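Local coordinates for tyrocidine synthase 2 (Brevibacillus parabrevis, PDB 6TA8), which belongs to the modular peptide synthases and is represented here by a construct containing a condensation domain, a mixed alpha/beta unit, at residues 448-451 against 452-456; 124-127 against 128-132; 339-342 against 343-347. One frame throughout, in Å; residues are numbered along the deposited sequence.

Contact 1 of 3, residues 448-451 against 452-456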
ATOM      1  N   ILE A 448      20.072 -10.723   5.057  1.00 52.09           N
ATOM      2  CA  ILE A 448      19.233  -9.703   4.438  1.00 49.51           C
ATOM      3  C   ILE A 448      20.079  -8.524   3.978  1.00 48.17           C
ATOM      4  O   ILE A 448      19.824  -7.933   2.922  1.00 58.18           O
ATOM      5  CB  ILE A 448      18.124  -9.266   5.412  1.00 48.20           C
ATOM      6  CG1 ILE A 448      17.252 -10.463   5.791  1.00 48.23           C
ATOM      7  CG2 ILE A 448      17.275  -8.163   4.799  1.00 45.92           C
ATOM      8  CD1 ILE A 448      16.617 -11.152   4.603  1.00 45.83           C
ATOM      9  N   ALA A 449      21.104  -8.164   4.757  1.00 46.10           N
ATOM     10  CA  ALA A 449      21.970  -7.054   4.374  1.00 50.35           C
ATOM     11  C   ALA A 449      22.727  -7.350   3.087  1.00 50.72           C
ATOM     12  O   ALA A 449      23.066  -6.427   2.339  1.00 47.28           O
ATOM     13  CB  ALA A 449      22.951  -6.735   5.503  1.00 47.22           C
ATOM     14  N   SER A 450      23.006  -8.627   2.813  1.00 46.94           N
ATOM     15  CA  SER A 450      23.669  -8.987   1.564  1.00 44.72           C
ATOM     16  C   SER A 450      22.760  -8.735   0.368  1.00 56.48           C
ATOM     17  O   SER A 450      23.208  -8.222  -0.664  1.00 50.89           O
ATOM     18  CB  SER A 450      24.109 -10.450   1.611  1.00 49.60           C
ATOM     19  OG  SER A 450      24.678 -10.852   0.377  1.00 52.49           O
ATOM     20  N   LEU A 451      21.477  -9.087   0.490  1.00 54.73           N
ATOM     21  CA  LEU A 451      20.533  -8.835  -0.594  1.00 50.50           C
ATOM     22  C   LEU A 451      20.297  -7.343  -0.797  1.00 54.64           C
ATOM     23  O   LEU A 451      20.108  -6.897  -1.933  1.00 53.80           O
ATOM     24  CB  LEU A 451      19.211  -9.552  -0.311  1.00 52.12           C
ATOM     25  CG  LEU A 451      18.049  -9.301  -1.274  1.00 49.72           C
ATOM     26  CD1 LEU A 451      18.411  -9.730  -2.685  1.00 53.30           C
ATOM     27  CD2 LEU A 451      16.795 -10.019  -0.796  1.00 44.55           C
ATOM     28  N   ALA A 452      20.310  -6.561   0.284  1.00 46.83           N
ATOM     29  CA  ALA A 452      20.105  -5.122   0.151  1.00 55.95           C
ATOM     30  C   ALA A 452      21.332  -4.442  -0.442  1.00 57.52           C
ATOM     31  O   ALA A 452      21.202  -3.515  -1.252  1.00 57.36           O
ATOM     32  CB  ALA A 452      19.756  -4.513   1.507  1.00 51.46           C
ATOM     33  N   ASP A 453      22.530  -4.882  -0.051  1.00 53.57           N
ATOM     34  CA  ASP A 453      23.742  -4.325  -0.641  1.00 60.91           C
ATOM     35  C   ASP A 453      23.897  -4.747  -2.096  1.00 57.32           C
ATOM     36  O   ASP A 453      24.468  -4.001  -2.900  1.00 53.65           O
ATOM     37  CB  ASP A 453      24.967  -4.743   0.173  1.00 59.97           C
ATOM     38  CG  ASP A 453      24.951  -4.177   1.581  1.00 68.77           C
ATOM     39  OD1 ASP A 453      24.035  -3.388   1.896  1.00 71.63           O
ATOM     40  OD2 ASP A 453      25.853  -4.523   2.375  1.00 70.92           O
ATOM     41  N   SER A 454      23.400  -5.934  -2.453  1.00 54.98           N
ATOM     42  CA  SER A 454      23.396  -6.342  -3.854  1.00 52.82           C
ATOM     43  C   SER A 454      22.336  -5.591  -4.648  1.00 59.48           C
ATOM     44  O   SER A 454      22.493  -5.390  -5.858  1.00 54.43           O
ATOM     45  CB  SER A 454      23.174  -7.851  -3.964  1.00 52.00           C
ATOM     46  OG  SER A 454      24.207  -8.568  -3.311  1.00 57.30           O
ATOM     47  N   TYR A 455      21.254  -5.173  -3.987  1.00 56.81           N
ATOM     48  CA  TYR A 455      20.232  -4.379  -4.659  1.00 55.07           C
ATOM     49  C   TYR A 455      20.711  -2.957  -4.919  1.00 53.59           C
ATOM     50  O   TYR A 455      20.292  -2.331  -5.900  1.00 56.68           O
ATOM     51  CB  TYR A 455      18.950  -4.371  -3.825  1.00 55.63           C
ATOM     52  CG  TYR A 455      17.759  -3.735  -4.505  1.00 50.03           C
ATOM     53  CD1 TYR A 455      17.520  -3.930  -5.860  1.00 55.72           C
ATOM     54  CD2 TYR A 455      16.866  -2.947  -3.790  1.00 48.83           C
ATOM     55  CE1 TYR A 455      16.431  -3.351  -6.482  1.00 49.74           C
ATOM     56  CE2 TYR A 455      15.774  -2.366  -4.405  1.00 56.83           C
ATOM     57  CZ  TYR A 455      15.561  -2.571  -5.751  1.00 50.10           C
ATOM     58  OH  TYR A 455      14.476  -1.995  -6.369  1.00 53.63           O
ATOM     59  N   ARG A 456      21.589  -2.434  -4.062  1.00 51.01           N
ATOM     60  CA  ARG A 456      22.113  -1.088  -4.259  1.00 55.45           C
ATOM     61  C   ARG A 456      23.199  -1.060  -5.330  1.00 59.23           C
ATOM     62  O   ARG A 456      23.249  -0.128  -6.141  1.00 53.33           O
ATOM     63  CB  ARG A 456      22.648  -0.533  -2.939  1.00 48.68           C
ATOM     64  CG  ARG A 456      23.553   0.677  -3.094  1.00 50.70           C
ATOM     65  CD  ARG A 456      23.659   1.456  -1.798  1.00 53.53           C
ATOM     66  NE  ARG A 456      23.959   0.590  -0.662  1.00 59.25           N
ATOM     67  CZ  ARG A 456      23.979   1.000   0.601  1.00 56.07           C
ATOM     68  NH1 ARG A 456      23.716   2.267   0.894  1.00 52.81           N
ATOM     69  NH2 ARG A 456      24.263   0.144   1.573  1.00 59.50           N
TER
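The carbonyl oxygen of Ser450 is gripped twice by Ser454, one turn further on: Ser454 N gives a hydrogen bond of 2.9 Å to Ser450 O, and Ser454 OG gives a second, also 2.9 Å, to the same oxygen. The two donors arrive from opposite faces of the carbonyl plane. The hydroxyl is placed there by its first torsion (chi1 -61°), which sets OG beside the backbone N and folds it back along the helix. Serine suits this buried place because it is small and its hydroxyl finds a partner in the carbonyl one turn back.

Both segments lie on helix 445-466, which packs against the six-stranded mixed sheet of the condensation domain. Regular i to i+4 bonds run through it, such as Ala452 N to Ile448 O at 3.0 Å. Toward the sheet, Ala452 offers no more than a methyl to Leu253 and Phe255 of strand 250-256, while the branched chains of Ile448 and Leu451 meet Leu421 of strand 421-428. Asp453, on the exposed side, turns its carboxylate back over the preceding turn; OD1 is 3.2 Å from Ala449 O, an approach of two acceptors and not a bond. The same OD1 forms a long salt bridge with Arg456 NH2, 3.6 Å away. Tyr455 touches the turn before it through CB, 3.4 Å from Leu451 O; its side chain leads away to touch Ala284 and Leu285, and its hydroxyl is hydrogen-bonded to Leu281 O.

Contact 2 of 3, residues 124-127 against 128-132; sequences ARIL and ELSDQ
Ala124 to Leu127 and Glu128 to Gln132 form successive turns of one helix, joined by i to i+4 bonds such as Leu129 N to Arg125 O at 3.1 Å. This is helix 122-134, the crossover helix of the beta-alpha-beta unit made with strands 110-115 and 145-152, and its residues divide between a face on the sheet and a face toward solvent.

Along the flank, Arg125 bends at chi2 (56°) and carries its guanidinium over the isobutyl group of Leu129. Leu129 CD1 lies over one face of the flat group, offset toward its rim, and is 3.6 Å from Arg125 NE. That nitrogen is buried by the contact and has no polar partner in the model. Arginine suits such a border because its flat guanidinium can lie on a leucine methyl while the residue remains partly exposed, with CD and CG continuing the contact. Near the plane of the guanidinium, at its edge, Glu128 OE1 comes within 4.1 Å of Arg125 NH1. The charges are opposite but too far apart to count as a salt bridge, and the two planes stand 87° apart; any attraction between them is probably weak.

On the sheet side, Ile126 and Leu129 reach Phe150 of strand 145-152. Ser130 is buried with them, and its hydroxyl is provided for locally: Ser130 OG bonds to Ile126 O at 2.7 Å from above the carbonyl plane, while Ser130 N reaches the same oxygen at 2.8 Å, much closer to that plane. Leu127 and Asp131 run alongside each other. Asp131 OD1 accepts a hydrogen bond from Gln409 N, while Asp131 OD2 rests 3.9 Å from the methyl carbon Leu127 CD1.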
ATOM      1  N   ALA A 124       9.002   7.952  24.255  1.00 68.76           N
ATOM      2  CA  ALA A 124       8.588   6.692  24.863  1.00 64.55           C
ATOM      3  C   ALA A 124       7.130   6.730  25.299  1.00 57.19           C
ATOM      4  O   ALA A 124       6.459   5.691  25.304  1.00 58.91           O
ATOM      5  CB  ALA A 124       9.489   6.357  26.052  1.00 65.31           C
ATOM      6  N   ARG A 125       6.624   7.908  25.666  1.00 59.40           N
ATOM      7  CA  ARG A 125       5.229   8.024  26.075  1.00 54.14           C
ATOM      8  C   ARG A 125       4.298   8.106  24.871  1.00 51.75           C
ATOM      9  O   ARG A 125       3.191   7.556  24.901  1.00 52.83           O
ATOM     10  CB  ARG A 125       5.051   9.246  26.978  1.00 54.97           C
ATOM     11  CG  ARG A 125       3.623   9.491  27.439  1.00 50.68           C
ATOM     12  CD  ARG A 125       3.047   8.278  28.148  1.00 52.68           C
ATOM     13  NE  ARG A 125       1.746   8.567  28.746  1.00 54.27           N
ATOM     14  CZ  ARG A 125       0.940   7.647  29.263  1.00 57.28           C
ATOM     15  NH1 ARG A 125       1.299   6.370  29.259  1.00 56.05           N
ATOM     16  NH2 ARG A 125      -0.225   8.002  29.787  1.00 63.24           N
ATOM     17  N   ILE A 126       4.727   8.782  23.803  1.00 56.21           N
ATOM     18  CA  ILE A 126       3.896   8.875  22.606  1.00 51.57           C
ATOM     19  C   ILE A 126       3.828   7.528  21.898  1.00 47.78           C
ATOM     20  O   ILE A 126       2.754   7.095  21.464  1.00 50.08           O
ATOM     21  CB  ILE A 126       4.419   9.988  21.679  1.00 50.54           C
ATOM     22  CG1 ILE A 126       3.983  11.357  22.204  1.00 56.26           C
ATOM     23  CG2 ILE A 126       3.929   9.783  20.253  1.00 45.80           C
ATOM     24  CD1 ILE A 126       4.645  12.522  21.507  1.00 60.15           C
ATOM     25  N   LEU A 127       4.966   6.838  21.780  1.00 47.90           N
ATOM     26  CA  LEU A 127       4.974   5.529  21.133  1.00 47.97           C
ATOM     27  C   LEU A 127       4.126   4.526  21.906  1.00 50.35           C
ATOM     28  O   LEU A 127       3.437   3.691  21.307  1.00 53.66           O
ATOM     29  CB  LEU A 127       6.409   5.023  20.993  1.00 47.78           C
ATOM     30  CG  LEU A 127       6.586   3.578  20.522  1.00 51.48           C
ATOM     31  CD1 LEU A 127       6.035   3.400  19.114  1.00 56.46           C
ATOM     32  CD2 LEU A 127       8.047   3.162  20.589  1.00 41.93           C
ATOM     33  N   GLU A 128       4.161   4.593  23.240  1.00 49.59           N
ATOM     34  CA  GLU A 128       3.361   3.679  24.049  1.00 46.86           C
ATOM     35  C   GLU A 128       1.872   3.946  23.874  1.00 44.37           C
ATOM     36  O   GLU A 128       1.076   3.007  23.755  1.00 49.67           O
ATOM     37  CB  GLU A 128       3.762   3.796  25.519  1.00 55.58           C
ATOM     38  CG  GLU A 128       3.186   2.708  26.412  1.00 59.89           C
ATOM     39  CD  GLU A 128       3.722   2.775  27.830  1.00 81.81           C
ATOM     40  OE1 GLU A 128       4.303   3.817  28.200  1.00 81.70           O
ATOM     41  OE2 GLU A 128       3.562   1.784  28.573  1.00 89.45           O
ATOM     42  N   LEU A 129       1.473   5.221  23.859  1.00 42.54           N
ATOM     43  CA  LEU A 129       0.069   5.552  23.641  1.00 40.64           C
ATOM     44  C   LEU A 129      -0.355   5.286  22.202  1.00 47.88           C
ATOM     45  O   LEU A 129      -1.520   4.958  21.952  1.00 44.16           O
ATOM     46  CB  LEU A 129      -0.191   7.013  24.006  1.00 43.12           C
ATOM     47  CG  LEU A 129      -0.165   7.364  25.495  1.00 50.06           C
ATOM     48  CD1 LEU A 129      -0.087   8.869  25.683  1.00 46.85           C
ATOM     49  CD2 LEU A 129      -1.385   6.796  26.202  1.00 46.72           C
ATOM     50  N   SER A 130       0.570   5.423  21.248  1.00 46.62           N
ATOM     51  CA  SER A 130       0.227   5.181  19.850  1.00 50.62           C
ATOM     52  C   SER A 130      -0.139   3.721  19.615  1.00 46.13           C
ATOM     53  O   SER A 130      -1.128   3.428  18.933  1.00 47.34           O
ATOM     54  CB  SER A 130       1.385   5.597  18.944  1.00 42.96           C
ATOM     55  OG  SER A 130       1.596   6.998  18.994  1.00 42.87           O
ATOM     56  N   ASP A 131       0.637   2.794  20.182  1.00 42.51           N
ATOM     57  CA  ASP A 131       0.373   1.373  19.973  1.00 48.67           C
ATOM     58  C   ASP A 131      -0.991   0.971  20.524  1.00 50.76           C
ATOM     59  O   ASP A 131      -1.697   0.156  19.920  1.00 53.67           O
ATOM     60  CB  ASP A 131       1.478   0.535  20.616  1.00 53.44           C
ATOM     61  CG  ASP A 131       2.653   0.308  19.685  1.00 58.72           C
ATOM     62  OD1 ASP A 131       2.422   0.121  18.473  1.00 61.95           O
ATOM     63  OD2 ASP A 131       3.807   0.316  20.164  1.00 66.13           O
ATOM     64  N   GLN A 132      -1.378   1.533  21.672  1.00 50.22           N
ATOM     65  CA  GLN A 132      -2.684   1.217  22.241  1.00 48.47           C
ATOM     66  C   GLN A 132      -3.812   1.710  21.344  1.00 33.91           C
ATOM     67  O   GLN A 132      -4.852   1.053  21.225  1.00 36.78           O
ATOM     68  CB  GLN A 132      -2.808   1.820  23.641  1.00 34.88           C
ATOM     69  CG  GLN A 132      -1.692   1.416  24.586  1.00 42.78           C
ATOM     70  CD  GLN A 132      -1.821   2.063  25.949  1.00 50.43           C
ATOM     71  OE1 GLN A 132      -2.899   2.515  26.336  1.00 50.76           O
ATOM     72  NE2 GLN A 132      -0.719   2.112  26.686  1.00 46.08           N
TER

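Contact 3 of 3, residues 339-342 against 343-347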
ATOM      1  N   LEU A 339      23.233  -5.514 -19.578  1.00 82.72           N
ATOM      2  CA  LEU A 339      22.299  -4.654 -18.859  1.00 80.55           C
ATOM      3  C   LEU A 339      21.359  -3.923 -19.817  1.00 76.65           C
ATOM      4  O   LEU A 339      20.167  -3.791 -19.507  1.00 71.66           O
ATOM      5  CB  LEU A 339      23.048  -3.654 -17.975  1.00 70.99           C
ATOM      6  CG  LEU A 339      22.413  -3.415 -16.604  1.00 71.91           C
ATOM      7  CD1 LEU A 339      22.410  -4.702 -15.801  1.00 64.04           C
ATOM      8  CD2 LEU A 339      23.135  -2.308 -15.849  1.00 68.25           C
ATOM      9  N   PRO A 340      21.832  -3.413 -20.965  1.00 79.48           N
ATOM     10  CA  PRO A 340      20.873  -2.913 -21.966  1.00 78.05           C
ATOM     11  C   PRO A 340      19.827  -3.946 -22.354  1.00 77.89           C
ATOM     12  O   PRO A 340      18.631  -3.634 -22.386  1.00 74.92           O
ATOM     13  CB  PRO A 340      21.777  -2.530 -23.143  1.00 82.29           C
ATOM     14  CG  PRO A 340      23.049  -2.141 -22.510  1.00 79.02           C
ATOM     15  CD  PRO A 340      23.218  -3.055 -21.329  1.00 79.87           C
ATOM     16  N   TYR A 341      20.248  -5.180 -22.637  1.00 78.49           N
ATOM     17  CA  TYR A 341      19.288  -6.235 -22.942  1.00 76.98           C
ATOM     18  C   TYR A 341      18.454  -6.604 -21.722  1.00 72.77           C
ATOM     19  O   TYR A 341      17.312  -7.052 -21.867  1.00 70.95           O
ATOM     20  CB  TYR A 341      20.023  -7.461 -23.489  1.00 77.36           C
ATOM     21  CG  TYR A 341      19.197  -8.727 -23.547  1.00 77.10           C
ATOM     22  CD1 TYR A 341      18.245  -8.915 -24.542  1.00 77.71           C
ATOM     23  CD2 TYR A 341      19.379  -9.740 -22.614  1.00 81.76           C
ATOM     24  CE1 TYR A 341      17.493 -10.073 -24.600  1.00 80.85           C
ATOM     25  CE2 TYR A 341      18.632 -10.902 -22.665  1.00 80.85           C
ATOM     26  CZ  TYR A 341      17.691 -11.063 -23.660  1.00 77.32           C
ATOM     27  OH  TYR A 341      16.944 -12.217 -23.715  1.00 79.67           O
ATOM     28  N   GLN A 342      18.996  -6.408 -20.516  1.00 70.70           N
ATOM     29  CA  GLN A 342      18.255  -6.745 -19.305  1.00 66.57           C
ATOM     30  C   GLN A 342      17.133  -5.747 -19.045  1.00 65.11           C
ATOM     31  O   GLN A 342      16.009  -6.141 -18.714  1.00 63.89           O
ATOM     32  CB  GLN A 342      19.205  -6.803 -18.109  1.00 67.45           C
ATOM     33  CG  GLN A 342      18.594  -7.416 -16.861  1.00 60.48           C
ATOM     34  CD  GLN A 342      18.470  -8.922 -16.955  1.00 62.35           C
ATOM     35  OE1 GLN A 342      19.290  -9.584 -17.589  1.00 61.24           O
ATOM     36  NE2 GLN A 342      17.441  -9.474 -16.322  1.00 62.79           N
ATOM     37  N   ILE A 343      17.421  -4.450 -19.182  1.00 62.03           N
ATOM     38  CA  ILE A 343      16.397  -3.434 -18.955  1.00 64.22           C
ATOM     39  C   ILE A 343      15.301  -3.532 -20.009  1.00 66.74           C
ATOM     40  O   ILE A 343      14.109  -3.461 -19.690  1.00 68.55           O
ATOM     41  CB  ILE A 343      17.032  -2.032 -18.924  1.00 60.82           C
ATOM     42  CG1 ILE A 343      18.109  -1.961 -17.841  1.00 64.30           C
ATOM     43  CG2 ILE A 343      15.970  -0.969 -18.681  1.00 62.40           C
ATOM     44  CD1 ILE A 343      18.909  -0.679 -17.861  1.00 70.83           C
ATOM     45  N   LYS A 344      15.679  -3.700 -21.279  1.00 63.87           N
ATOM     46  CA  LYS A 344      14.675  -3.869 -22.324  1.00 68.33           C
ATOM     47  C   LYS A 344      13.866  -5.144 -22.123  1.00 61.45           C
ATOM     48  O   LYS A 344      12.688  -5.195 -22.496  1.00 61.92           O
ATOM     49  CB  LYS A 344      15.337  -3.877 -23.699  1.00 72.69           C
ATOM     50  CG  LYS A 344      16.156  -2.635 -24.009  1.00 80.01           C
ATOM     51  CD  LYS A 344      16.794  -2.736 -25.383  1.00 85.79           C
ATOM     52  CE  LYS A 344      17.470  -1.436 -25.774  1.00 86.80           C
ATOM     53  NZ  LYS A 344      17.591  -1.297 -27.249  1.00 82.94           N
ATOM     54  N   GLN A 345      14.475  -6.179 -21.538  1.00 68.41           N
ATOM     55  CA  GLN A 345      13.744  -7.412 -21.264  1.00 67.30           C
ATOM     56  C   GLN A 345      12.644  -7.175 -20.236  1.00 66.60           C
ATOM     57  O   GLN A 345      11.502  -7.609 -20.420  1.00 73.82           O
ATOM     58  CB  GLN A 345      14.711  -8.491 -20.782  1.00 64.84           C
ATOM     59  CG  GLN A 345      14.050  -9.641 -20.045  1.00 68.60           C
ATOM     60  CD  GLN A 345      13.714 -10.794 -20.961  1.00 74.37           C
ATOM     61  OE1 GLN A 345      14.300 -10.942 -22.034  1.00 82.44           O
ATOM     62  NE2 GLN A 345      12.768 -11.626 -20.541  1.00 75.26           N
ATOM     63  N   THR A 346      12.972  -6.476 -19.147  1.00 66.70           N
ATOM     64  CA  THR A 346      11.986  -6.230 -18.100  1.00 64.14           C
ATOM     65  C   THR A 346      10.987  -5.158 -18.520  1.00 63.01           C
ATOM     66  O   THR A 346       9.788  -5.277 -18.237  1.00 60.01           O
ATOM     67  CB  THR A 346      12.697  -5.836 -16.804  1.00 61.05           C
ATOM     68  OG1 THR A 346      13.431  -6.960 -16.305  1.00 59.30           O
ATOM     69  CG2 THR A 346      11.694  -5.384 -15.748  1.00 59.15           C
ATOM     70  N   LYS A 347      11.459  -4.111 -19.201  1.00 62.81           N
ATOM     71  CA  LYS A 347      10.564  -3.045 -19.642  1.00 61.62           C
ATOM     72  C   LYS A 347       9.468  -3.590 -20.550  1.00 66.27           C
ATOM     73  O   LYS A 347       8.286  -3.272 -20.376  1.00 64.42           O
ATOM     74  CB  LYS A 347      11.368  -1.950 -20.347  1.00 60.31           C
ATOM     75  CG  LYS A 347      10.649  -1.267 -21.502  1.00 65.60           C
ATOM     76  CD  LYS A 347       9.612  -0.263 -21.022  1.00 72.19           C
ATOM     77  CE  LYS A 347       9.070   0.555 -22.185  1.00 76.30           C
ATOM     78  NZ  LYS A 347       8.671  -0.306 -23.335  1.00 68.64           N
TER
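Gln345 starts close against the preceding turn, with its CB 3.2 Å from Tyr341 O, the oxygen that also accepts the hydrogen bond of Gln345 N. This is the first part of helix 339-351 in the condensation domain, whose buried side packs on helices 277-293 and 445-466. From CB the glutamine runs out with CG anti to the backbone N (chi1 161°), then bends at chi2, which brings its amide alongside the Tyr341 side chain, in the same direction. At the tip, OE1 stands 3.8 Å from Tyr341 CZ and 3.4 Å from Tyr341 OH; ring and amide planes are 63° apart. Two long side chains with polar ends fit this outer side of the helix.

Lys344 behaves differently: its CG passes 3.1 Å from Pro340 O, and the extended chain beyond leads the amine away. Pro340 suits the first turn, where a residue needs no N-H for a bond to an earlier carbonyl, and its own oxygen takes the bond from Lys344 N. Facing inward, Ile343 lays CG1 3.2 Å from Leu339 O, and both residues touch Ile462 of helix 445-466. Gln342, buried nearby, bends at chi2 (75°) and directs its amide away from the helix, where NE2 donates a hydrogen bond to Asp332 O.

Contacts 1 and 3 stand on the same side of the chain's centre, their centres 21 Å apart, and share neighbours: helix 277-293 touches both, and the helix that carries contact 1 continues to the residues against which contact 3 packs. Contact 2 lies on a helix packed on the five-stranded sheet, about 46 Å from contact 3 between centres. Contact 1 is the most buried, with small, aliphatic and aromatic residues inward and a charged pair outside; contacts 2 and 3 are partly buried, and most of their outward residues are long polar or charged chains. Contacts 1 and 2 each settle a buried serine hydroxyl on a carbonyl four residues back, whereas contact 3 sends its buried amide to a strand end.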